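Local coordinates for tetratricopeptide TPR_2 repeat protein (Thermobaculum terrenum, PDB 5DJS) that joins helical tetratricopeptide repeats to a two-sheet GT-B fold of the family 41 type and carries a bound uridine-5'-diphosphate, at residues 139-150 with 252-260; 59-70 with 82-90. The protein carries 1 engineered substitution. One frame throughout, in Å; residues are numbered along the deposited sequence.

Interaction 1: 139-150 with 252-260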
loop_
_atom_site.group_PDB
_atom_site.type_symbol
_atom_site.label_atom_id
_atom_site.label_comp_id
_atom_site.label_asym_id
_atom_site.label_seq_id
_atom_site.Cartn_x
_atom_site.Cartn_y
_atom_site.Cartn_z
ATOM N N TRP A 139 -5.374 16.817 9.592
ATOM C CA TRP A 139 -5.871 15.566 10.172
ATOM C C TRP A 139 -5.326 15.351 11.570
ATOM O O TRP A 139 -6.084 15.113 12.508
ATOM C CB TRP A 139 -5.458 14.387 9.280
ATOM C CG TRP A 139 -5.885 13.032 9.730
ATOM C CD1 TRP A 139 -7.060 12.417 9.469
ATOM C CD2 TRP A 139 -5.106 12.107 10.478
ATOM N NE1 TRP A 139 -7.081 11.152 10.010
ATOM C CE2 TRP A 139 -5.888 10.939 10.644
ATOM C CE3 TRP A 139 -3.818 12.149 11.032
ATOM C CZ2 TRP A 139 -5.425 9.823 11.343
ATOM C CZ3 TRP A 139 -3.350 11.023 11.722
ATOM C CH2 TRP A 139 -4.157 9.884 11.874
ATOM N N ALA A 140 -4.002 15.431 11.681
ATOM C CA ALA A 140 -3.285 15.162 12.925
ATOM C C ALA A 140 -3.757 16.084 14.018
ATOM O O ALA A 140 -4.090 15.632 15.118
ATOM C CB ALA A 140 -1.785 15.334 12.721
ATOM N N ARG A 141 -3.787 17.373 13.705
ATOM C CA ARG A 141 -4.262 18.397 14.644
ATOM C C ARG A 141 -5.657 18.082 15.188
ATOM O O ARG A 141 -5.916 18.283 16.366
ATOM C CB ARG A 141 -4.253 19.774 13.974
ATOM C CG ARG A 141 -4.193 20.948 14.936
ATOM C CD ARG A 141 -4.593 22.252 14.258
ATOM N NE ARG A 141 -5.928 22.144 13.636
ATOM C CZ ARG A 141 -6.208 22.256 12.331
ATOM N NH1 ARG A 141 -5.267 22.529 11.424
ATOM N NH2 ARG A 141 -7.467 22.105 11.926
ATOM N N ARG A 142 -6.534 17.573 14.328
ATOM C CA ARG A 142 -7.908 17.262 14.703
ATOM C C ARG A 142 -8.024 16.019 15.574
ATOM O O ARG A 142 -8.734 16.047 16.576
ATOM C CB ARG A 142 -8.783 17.082 13.456
ATOM C CG ARG A 142 -9.082 18.382 12.731
ATOM C CD ARG A 142 -9.925 18.160 11.486
ATOM N NE ARG A 142 -9.931 19.366 10.668
ATOM C CZ ARG A 142 -10.634 20.472 10.917
ATOM N NH1 ARG A 142 -11.439 20.557 11.975
ATOM N NH2 ARG A 142 -10.533 21.512 10.086
ATOM N N TYR A 143 -7.341 14.936 15.182
ATOM C CA TYR A 143 -7.602 13.592 15.734
ATOM C C TYR A 143 -6.466 12.926 16.517
ATOM O O TYR A 143 -6.707 11.952 17.232
ATOM C CB TYR A 143 -8.059 12.661 14.604
ATOM C CG TYR A 143 -9.208 13.230 13.806
ATOM C CD1 TYR A 143 -10.406 13.594 14.435
ATOM C CD2 TYR A 143 -9.097 13.436 12.432
ATOM C CE1 TYR A 143 -11.460 14.139 13.707
ATOM C CE2 TYR A 143 -10.139 13.977 11.702
ATOM C CZ TYR A 143 -11.310 14.328 12.330
ATOM O OH TYR A 143 -12.293 14.855 11.538
ATOM N N ALA A 144 -5.248 13.448 16.404
ATOM C CA ALA A 144 -4.062 12.768 16.931
ATOM C C ALA A 144 -3.337 13.590 17.983
ATOM O O ALA A 144 -3.173 13.135 19.111
ATOM C CB ALA A 144 -3.115 12.433 15.793
ATOM N N ASP A 145 -2.899 14.788 17.609
ATOM C CA ASP A 145 -2.095 15.645 18.497
ATOM C C ASP A 145 -2.756 16.040 19.835
ATOM O O ASP A 145 -2.052 16.202 20.829
ATOM C CB ASP A 145 -1.607 16.894 17.747
ATOM C CG ASP A 145 -0.591 16.568 16.640
ATOM O OD1 ASP A 145 -0.236 15.374 16.444
ATOM O OD2 ASP A 145 -0.146 17.520 15.961
ATOM N N PRO A 146 -4.095 16.200 19.873
ATOM C CA PRO A 146 -4.768 16.387 21.166
ATOM C C PRO A 146 -4.499 15.290 22.190
ATOM O O PRO A 146 -4.415 15.583 23.380
ATOM C CB PRO A 146 -6.253 16.406 20.782
ATOM C CG PRO A 146 -6.252 17.050 19.435
ATOM C CD PRO A 146 -4.991 16.561 18.754
ATOM N N LEU A 147 -4.356 14.051 21.727
ATOM C CA LEU A 147 -4.073 12.907 22.604
ATOM C C LEU A 147 -2.594 12.766 23.056
ATOM O O LEU A 147 -2.302 11.998 23.980
ATOM C CB LEU A 147 -4.512 11.612 21.911
ATOM C CG LEU A 147 -5.997 11.457 21.570
ATOM C CD1 LEU A 147 -6.236 10.259 20.667
ATOM C CD2 LEU A 147 -6.823 11.307 22.839
ATOM N N THR A 148 -1.674 13.502 22.427
ATOM C CA THR A 148 -0.243 13.245 22.571
ATOM C C THR A 148 0.400 13.978 23.750
ATOM O O THR A 148 0.407 15.210 23.762
ATOM C CB THR A 148 0.515 13.629 21.264
ATOM O OG1 THR A 148 -0.073 12.956 20.143
ATOM C CG2 THR A 148 1.995 13.256 21.351
ATOM N N PRO A 149 0.984 13.229 24.718
ATOM C CA PRO A 149 1.747 13.903 25.770
ATOM C C PRO A 149 3.138 14.289 25.276
ATOM O O PRO A 149 3.534 13.915 24.163
ATOM C CB PRO A 149 1.842 12.837 26.859
ATOM C CG PRO A 149 1.917 11.557 26.098
ATOM C CD PRO A 149 1.086 11.759 24.851
ATOM N N VAL A 150 3.873 15.010 26.116
ATOM C CA VAL A 150 5.240 15.440 25.798
ATOM C C VAL A 150 6.144 14.189 25.898
ATOM O O VAL A 150 5.826 13.269 26.654
ATOM C CB VAL A 150 5.703 16.580 26.757
ATOM C CG1 VAL A 150 7.071 17.136 26.362
ATOM C CG2 VAL A 150 4.688 17.729 26.791
ATOM N N ARG A 252 -3.417 1.887 13.452
ATOM C CA ARG A 252 -3.815 2.079 14.833
ATOM C C ARG A 252 -3.099 3.303 15.407
ATOM O O ARG A 252 -2.513 3.257 16.483
ATOM C CB ARG A 252 -3.510 0.787 15.607
ATOM C CG ARG A 252 -4.545 0.372 16.632
ATOM C CD ARG A 252 -5.948 0.329 16.052
ATOM N NE ARG A 252 -6.699 -0.815 16.535
ATOM C CZ ARG A 252 -7.258 -0.939 17.729
ATOM N NH1 ARG A 252 -7.168 0.015 18.642
ATOM N NH2 ARG A 252 -7.915 -2.058 17.997
ATOM N N LEU A 253 -3.216 4.411 14.687
ATOM C CA LEU A 253 -2.422 5.607 14.914
ATOM C C LEU A 253 -2.923 6.425 16.085
ATOM O O LEU A 253 -2.196 7.274 16.587
ATOM C CB LEU A 253 -2.407 6.493 13.666
ATOM C CG LEU A 253 -1.604 5.977 12.469
ATOM C CD1 LEU A 253 -2.009 6.706 11.192
ATOM C CD2 LEU A 253 -0.109 6.120 12.706
ATOM N N PHE A 254 -4.162 6.207 16.509
ATOM C CA PHE A 254 -4.662 6.884 17.713
ATOM C C PHE A 254 -4.139 6.217 18.990
ATOM O O PHE A 254 -4.057 6.855 20.028
ATOM C CB PHE A 254 -6.186 6.947 17.706
ATOM C CG PHE A 254 -6.741 7.546 16.458
ATOM C CD1 PHE A 254 -6.362 8.827 16.067
ATOM C CD2 PHE A 254 -7.614 6.826 15.650
ATOM C CE1 PHE A 254 -6.862 9.390 14.905
ATOM C CE2 PHE A 254 -8.117 7.385 14.486
ATOM C CZ PHE A 254 -7.743 8.668 14.113
ATOM N N ALA A 255 -3.789 4.939 18.913
ATOM C CA ALA A 255 -2.992 4.322 19.957
ATOM C C ALA A 255 -1.582 4.949 19.975
ATOM O O ALA A 255 -1.096 5.349 21.034
ATOM C CB ALA A 255 -2.933 2.811 19.767
ATOM N N PHE A 256 -0.955 5.073 18.802
ATOM C CA PHE A 256 0.343 5.782 18.673
ATOM C C PHE A 256 0.257 7.222 19.157
ATOM O O PHE A 256 1.213 7.755 19.695
ATOM C CB PHE A 256 0.854 5.802 17.221
ATOM C CG PHE A 256 1.532 4.532 16.793
ATOM C CD1 PHE A 256 0.783 3.406 16.445
ATOM C CD2 PHE A 256 2.914 4.456 16.739
ATOM C CE1 PHE A 256 1.394 2.234 16.055
ATOM C CE2 PHE A 256 3.536 3.282 16.349
ATOM C CZ PHE A 256 2.773 2.173 16.004
ATOM N N ALA A 257 -0.887 7.852 18.939
ATOM C CA ALA A 257 -1.091 9.244 19.303
ATOM C C ALA A 257 -0.843 9.507 20.785
ATOM O O ALA A 257 -0.392 10.587 21.138
ATOM C CB ALA A 257 -2.494 9.690 18.911
ATOM N N ARG A 258 -1.116 8.511 21.631
ATOM C CA ARG A 258 -0.947 8.631 23.089
ATOM C C ARG A 258 0.485 8.422 23.616
ATOM O O ARG A 258 0.714 8.582 24.812
ATOM C CB ARG A 258 -1.916 7.676 23.796
ATOM C CG ARG A 258 -3.264 8.306 24.081
ATOM C CD ARG A 258 -4.346 7.258 24.284
ATOM N NE ARG A 258 -5.146 7.138 23.068
ATOM C CZ ARG A 258 -6.477 7.203 22.991
ATOM N NH1 ARG A 258 -7.241 7.349 24.078
ATOM N NH2 ARG A 258 -7.058 7.094 21.795
ATOM N N ARG A 259 1.437 8.111 22.730
ATOM C CA ARG A 259 2.821 7.758 23.096
ATOM C C ARG A 259 2.944 6.610 24.110
ATOM O O ARG A 259 3.567 6.783 25.149
ATOM C CB ARG A 259 3.608 8.984 23.600
ATOM C CG ARG A 259 3.908 9.997 22.523
ATOM C CD ARG A 259 5.164 10.783 22.820
ATOM N NE ARG A 259 5.810 11.199 21.573
ATOM C CZ ARG A 259 5.912 12.448 21.113
ATOM N NH1 ARG A 259 5.420 13.493 21.781
ATOM N NH2 ARG A 259 6.539 12.661 19.959
ATOM N N PRO A 260 2.368 5.427 23.807
ATOM C CA PRO A 260 2.547 4.276 24.712
ATOM C C PRO A 260 3.986 3.758 24.783
ATOM O O PRO A 260 4.338 3.046 25.735
ATOM C CB PRO A 260 1.609 3.214 24.123
ATOM C CG PRO A 260 1.427 3.621 22.703
ATOM C CD PRO A 260 1.425 5.115 22.725
#
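Where helix 129-143 ends, W139 and Y143 meet L253 and F254 of helix 253-257, and the chain that follows, through P149, runs on past A257, R258 and R259. The two helix segments cross at -71°. With its CG anti to the backbone N (chi1 180°), W139 brings the six-membered ring beside F254; the planes are roughly parallel but slid apart, centroids 5.7 Å from each other. L253 CD1 touches W139 CH2 at 3.9 Å, while F254 CE1 lies 3.5 Å from Y143 CB. Helix 253-257 belongs to the link between parallel strands 240-243 and 263-266 of the first GT-B sheet, so the contact joins the end of helix 129-143 to the connection between those strands. Here A257 O accepts from T148 OG1 on a lone pair in the carbonyl plane (2.6 Å). L147 lays its methyls over one face of the R258 guanidinium, with CD1 3.5 Å from R258 NH2; F254 O lies in the guanidinium plane and accepts from R258 NE at 3.2 Å, which fixes how that face is turned. R259, extended from CG to NE, sends NH1 to P149 O (3.1 Å, N-H...O 152°), while its NH2 pairs with D280.

Interaction 2: 59-70 with 82-90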
loop_
_atom_site.group_PDB
_atom_site.type_symbol
_atom_site.label_atom_id
_atom_site.label_comp_id
_atom_site.label_asym_id
_atom_site.label_seq_id
_atom_site.Cartn_x
_atom_site.Cartn_y
_atom_site.Cartn_z
ATOM N N TYR A 59 -15.354 -3.721 -8.846
ATOM C CA TYR A 59 -15.661 -2.290 -8.756
ATOM C C TYR A 59 -16.896 -1.878 -9.565
ATOM O O TYR A 59 -17.579 -0.921 -9.201
ATOM C CB TYR A 59 -14.451 -1.428 -9.140
ATOM C CG TYR A 59 -13.176 -1.743 -8.371
ATOM C CD1 TYR A 59 -13.194 -1.966 -6.984
ATOM C CD2 TYR A 59 -11.946 -1.798 -9.025
ATOM C CE1 TYR A 59 -12.027 -2.247 -6.288
ATOM C CE2 TYR A 59 -10.780 -2.066 -8.327
ATOM C CZ TYR A 59 -10.827 -2.300 -6.963
ATOM O OH TYR A 59 -9.676 -2.577 -6.272
ATOM N N GLY A 60 -17.191 -2.612 -10.638
ATOM C CA GLY A 60 -18.407 -2.401 -11.440
ATOM C C GLY A 60 -19.697 -2.547 -10.652
ATOM O O GLY A 60 -20.502 -1.621 -10.605
ATOM N N LEU A 61 -19.881 -3.709 -10.024
ATOM C CA LEU A 61 -21.026 -3.951 -9.144
ATOM C C LEU A 61 -20.992 -3.029 -7.941
ATOM O O LEU A 61 -22.001 -2.402 -7.601
ATOM C CB LEU A 61 -21.038 -5.395 -8.644
ATOM C CG LEU A 61 -22.214 -5.857 -7.762
ATOM C CD1 LEU A 61 -23.583 -5.577 -8.383
ATOM C CD2 LEU A 61 -22.088 -7.344 -7.452
ATOM N N ALA A 62 -19.823 -2.965 -7.301
ATOM C CA ALA A 62 -19.615 -2.136 -6.116
ATOM C C ALA A 62 -20.150 -0.731 -6.339
ATOM O O ALA A 62 -21.040 -0.279 -5.613
ATOM C CB ALA A 62 -18.139 -2.083 -5.766
ATOM N N ALA A 63 -19.626 -0.081 -7.380
ATOM C CA ALA A 63 -19.952 1.310 -7.698
ATOM C C ALA A 63 -21.444 1.542 -7.888
ATOM O O ALA A 63 -21.976 2.522 -7.358
ATOM C CB ALA A 63 -19.199 1.769 -8.932
ATOM N N THR A 64 -22.129 0.653 -8.613
ATOM C CA THR A 64 -23.565 0.861 -8.854
ATOM C C THR A 64 -24.416 0.551 -7.615
ATOM O O THR A 64 -25.381 1.259 -7.366
ATOM C CB THR A 64 -24.100 0.167 -10.137
ATOM O OG1 THR A 64 -23.879 -1.233 -10.084
ATOM C CG2 THR A 64 -23.423 0.752 -11.382
ATOM N N LEU A 65 -24.052 -0.448 -6.816
ATOM C CA LEU A 65 -24.683 -0.624 -5.492
ATOM C C LEU A 65 -24.529 0.609 -4.567
ATOM O O LEU A 65 -25.495 1.050 -3.925
ATOM C CB LEU A 65 -24.129 -1.858 -4.789
ATOM C CG LEU A 65 -24.555 -3.200 -5.384
ATOM C CD1 LEU A 65 -23.751 -4.300 -4.729
ATOM C CD2 LEU A 65 -26.041 -3.473 -5.205
ATOM N N LEU A 66 -23.321 1.168 -4.529
ATOM C CA LEU A 66 -23.028 2.337 -3.694
ATOM C C LEU A 66 -23.682 3.608 -4.207
ATOM O O LEU A 66 -24.140 4.407 -3.395
ATOM C CB LEU A 66 -21.515 2.548 -3.542
ATOM C CG LEU A 66 -20.830 1.433 -2.748
ATOM C CD1 LEU A 66 -19.340 1.384 -3.039
ATOM C CD2 LEU A 66 -21.105 1.589 -1.256
ATOM N N ARG A 67 -23.717 3.805 -5.529
ATOM C CA ARG A 67 -24.452 4.937 -6.136
ATOM C C ARG A 67 -25.961 4.891 -5.873
ATOM O O ARG A 67 -26.600 5.937 -5.736
ATOM C CB ARG A 67 -24.241 5.000 -7.647
ATOM C CG ARG A 67 -22.899 5.565 -8.067
ATOM C CD ARG A 67 -22.961 6.177 -9.455
ATOM N NE ARG A 67 -21.660 6.718 -9.847
ATOM C CZ ARG A 67 -20.714 6.064 -10.531
ATOM N NH1 ARG A 67 -20.884 4.796 -10.941
ATOM N NH2 ARG A 67 -19.574 6.696 -10.813
ATOM N N ARG A 68 -26.527 3.687 -5.825
ATOM C CA ARG A 68 -27.956 3.522 -5.548
ATOM C C ARG A 68 -28.242 3.815 -4.071
ATOM O O ARG A 68 -29.261 4.419 -3.743
ATOM C CB ARG A 68 -28.423 2.111 -5.925
ATOM C CG ARG A 68 -29.901 2.003 -6.290
ATOM C CD ARG A 68 -30.402 0.577 -6.068
ATOM N NE ARG A 68 -31.252 0.054 -7.140
ATOM C CZ ARG A 68 -31.754 -1.186 -7.180
ATOM N NH1 ARG A 68 -31.511 -2.062 -6.199
ATOM N NH2 ARG A 68 -32.511 -1.557 -8.212
ATOM N N ALA A 69 -27.337 3.381 -3.192
ATOM C CA ALA A 69 -27.392 3.732 -1.779
ATOM C C ALA A 69 -27.321 5.253 -1.566
ATOM O O ALA A 69 -28.096 5.817 -0.792
ATOM C CB ALA A 69 -26.273 3.028 -1.025
ATOM N N VAL A 70 -26.399 5.910 -2.263
ATOM C CA VAL A 70 -26.328 7.381 -2.272
ATOM C C VAL A 70 -27.665 8.027 -2.745
ATOM O O VAL A 70 -28.136 9.002 -2.160
ATOM C CB VAL A 70 -25.128 7.888 -3.123
ATOM C CG1 VAL A 70 -25.192 9.386 -3.360
ATOM C CG2 VAL A 70 -23.808 7.565 -2.440
ATOM N N ASN A 82 -17.370 5.449 0.900
ATOM C CA ASN A 82 -17.066 4.175 0.277
ATOM C C ASN A 82 -17.176 4.159 -1.234
ATOM O O ASN A 82 -16.447 3.416 -1.890
ATOM C CB ASN A 82 -17.910 3.087 0.914
ATOM C CG ASN A 82 -17.450 2.807 2.312
ATOM O OD1 ASN A 82 -16.383 2.223 2.499
ATOM N ND2 ASN A 82 -18.197 3.265 3.299
ATOM N N LEU A 83 -18.073 4.975 -1.775
ATOM C CA LEU A 83 -18.138 5.195 -3.216
ATOM C C LEU A 83 -16.846 5.822 -3.713
ATOM O O LEU A 83 -16.294 5.381 -4.715
ATOM C CB LEU A 83 -19.317 6.090 -3.593
ATOM C CG LEU A 83 -19.410 6.437 -5.075
ATOM C CD1 LEU A 83 -19.635 5.186 -5.915
ATOM C CD2 LEU A 83 -20.510 7.465 -5.299
ATOM N N GLY A 84 -16.368 6.849 -3.014
ATOM C CA GLY A 84 -15.094 7.489 -3.349
ATOM C C GLY A 84 -13.910 6.528 -3.396
ATOM O O GLY A 84 -13.095 6.586 -4.331
ATOM N N ASN A 85 -13.826 5.626 -2.410
ATOM C CA ASN A 85 -12.749 4.625 -2.375
ATOM C C ASN A 85 -12.825 3.641 -3.535
ATOM O O ASN A 85 -11.801 3.322 -4.143
ATOM C CB ASN A 85 -12.706 3.850 -1.044
ATOM C CG ASN A 85 -12.129 4.664 0.128
ATOM O OD1 ASN A 85 -12.488 4.405 1.277
ATOM N ND2 ASN A 85 -11.232 5.618 -0.137
ATOM N N VAL A 86 -14.031 3.176 -3.840
ATOM C CA VAL A 86 -14.236 2.316 -4.998
ATOM C C VAL A 86 -13.822 3.024 -6.290
ATOM O O VAL A 86 -13.099 2.449 -7.105
ATOM C CB VAL A 86 -15.681 1.799 -5.077
ATOM C CG1 VAL A 86 -15.970 1.168 -6.439
ATOM C CG2 VAL A 86 -15.909 0.770 -3.975
ATOM N N LEU A 87 -14.246 4.274 -6.452
ATOM C CA LEU A 87 -13.903 5.050 -7.649
ATOM C C LEU A 87 -12.397 5.286 -7.805
ATOM O O LEU A 87 -11.862 5.115 -8.904
ATOM C CB LEU A 87 -14.647 6.382 -7.664
ATOM C CG LEU A 87 -16.168 6.281 -7.837
ATOM C CD1 LEU A 87 -16.820 7.630 -7.551
ATOM C CD2 LEU A 87 -16.548 5.798 -9.224
ATOM N N VAL A 88 -11.729 5.670 -6.713
ATOM C CA VAL A 88 -10.267 5.791 -6.703
ATOM C C VAL A 88 -9.629 4.455 -7.092
ATOM O O VAL A 88 -8.767 4.420 -7.962
ATOM C CB VAL A 88 -9.724 6.257 -5.325
ATOM C CG1 VAL A 88 -8.212 6.066 -5.214
ATOM C CG2 VAL A 88 -10.049 7.722 -5.105
ATOM N N ALA A 89 -10.067 3.364 -6.464
ATOM C CA ALA A 89 -9.460 2.037 -6.700
ATOM C C ALA A 89 -9.715 1.512 -8.119
ATOM O O ALA A 89 -8.949 0.702 -8.628
ATOM C CB ALA A 89 -9.955 1.024 -5.676
ATOM N N SER A 90 -10.799 1.973 -8.737
ATOM C CA SER A 90 -11.156 1.582 -10.090
ATOM C C SER A 90 -10.366 2.331 -11.164
ATOM O O SER A 90 -10.462 1.972 -12.327
ATOM C CB SER A 90 -12.653 1.807 -10.315
ATOM O OG SER A 90 -12.957 3.201 -10.429
#
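N82 and L66 meet at one end of an antiparallel pair of helices, segments 59-70 and 82-89, whose axes approach to 9.5 Å, with 153° between their N-to-C directions. L66 reaches N82, its CD2 4.1 Å from N82 CB, whereas the amide of N82 turns off to S78, with ND2 donating to S78 O. L83 is the first true knob: its side chain sits in the hole formed by A63, L66, R67 and V70. With chi1 at 177°, the branch of L83 swings away from its own N and across to R67, where CD1 comes within 3.9 Å of R67 CG. One turn on, V86 fills the next hole, among Y59, A62, A63 and L66; its two methyls share the work, CG1 lying 4.0 Å from A62 CB and CG2 3.6 Å from L66 CD1. Packing of this kind between successive antiparallel helices is characteristic of tetratricopeptide repeats, and here it joins two adjacent ones, 43-76 and 77-110. L87 takes a lesser part, its CD2 touching R67 NH2 at 3.5 Å. A89 brings its CB to Y59 CZ (3.7 Å), and S90 places its backbone N over one face of the tyrosine ring, with CB 3.9 Å from Y59 CB. The S90 hydroxyl bonds back to L87 O. Beyond the pair, L83 and L87 rest on S99 of helix 93-106, L65 leans on L49 of helix 43-56, and Y59 OH bonds T367 in the loop after strand 361-365 of the second sheet.

Overall arrangement
Interaction 2 closes along the chain before interaction 1 opens; their centres lie 31 Å apart, with about 12 Å between nearest atoms, so they do not touch. They illustrate two tasks: one holds repeat to repeat, the other holds a helix to the GT-B domain. Contact 59-70 with 82-90 is largely apolar and without hydrogen bonds across it, whereas 139-150 with 252-260 ties helix 129-143 to the connection between strands 240-243 and 263-266 and adds polar grips. Interaction 2 also reaches the GT-B domain through T367, the partner of Y59 OH, two residues beyond I365 of the ligand pocket; the side chain of Y59 is about 9 Å from uridine-5'-diphosphate.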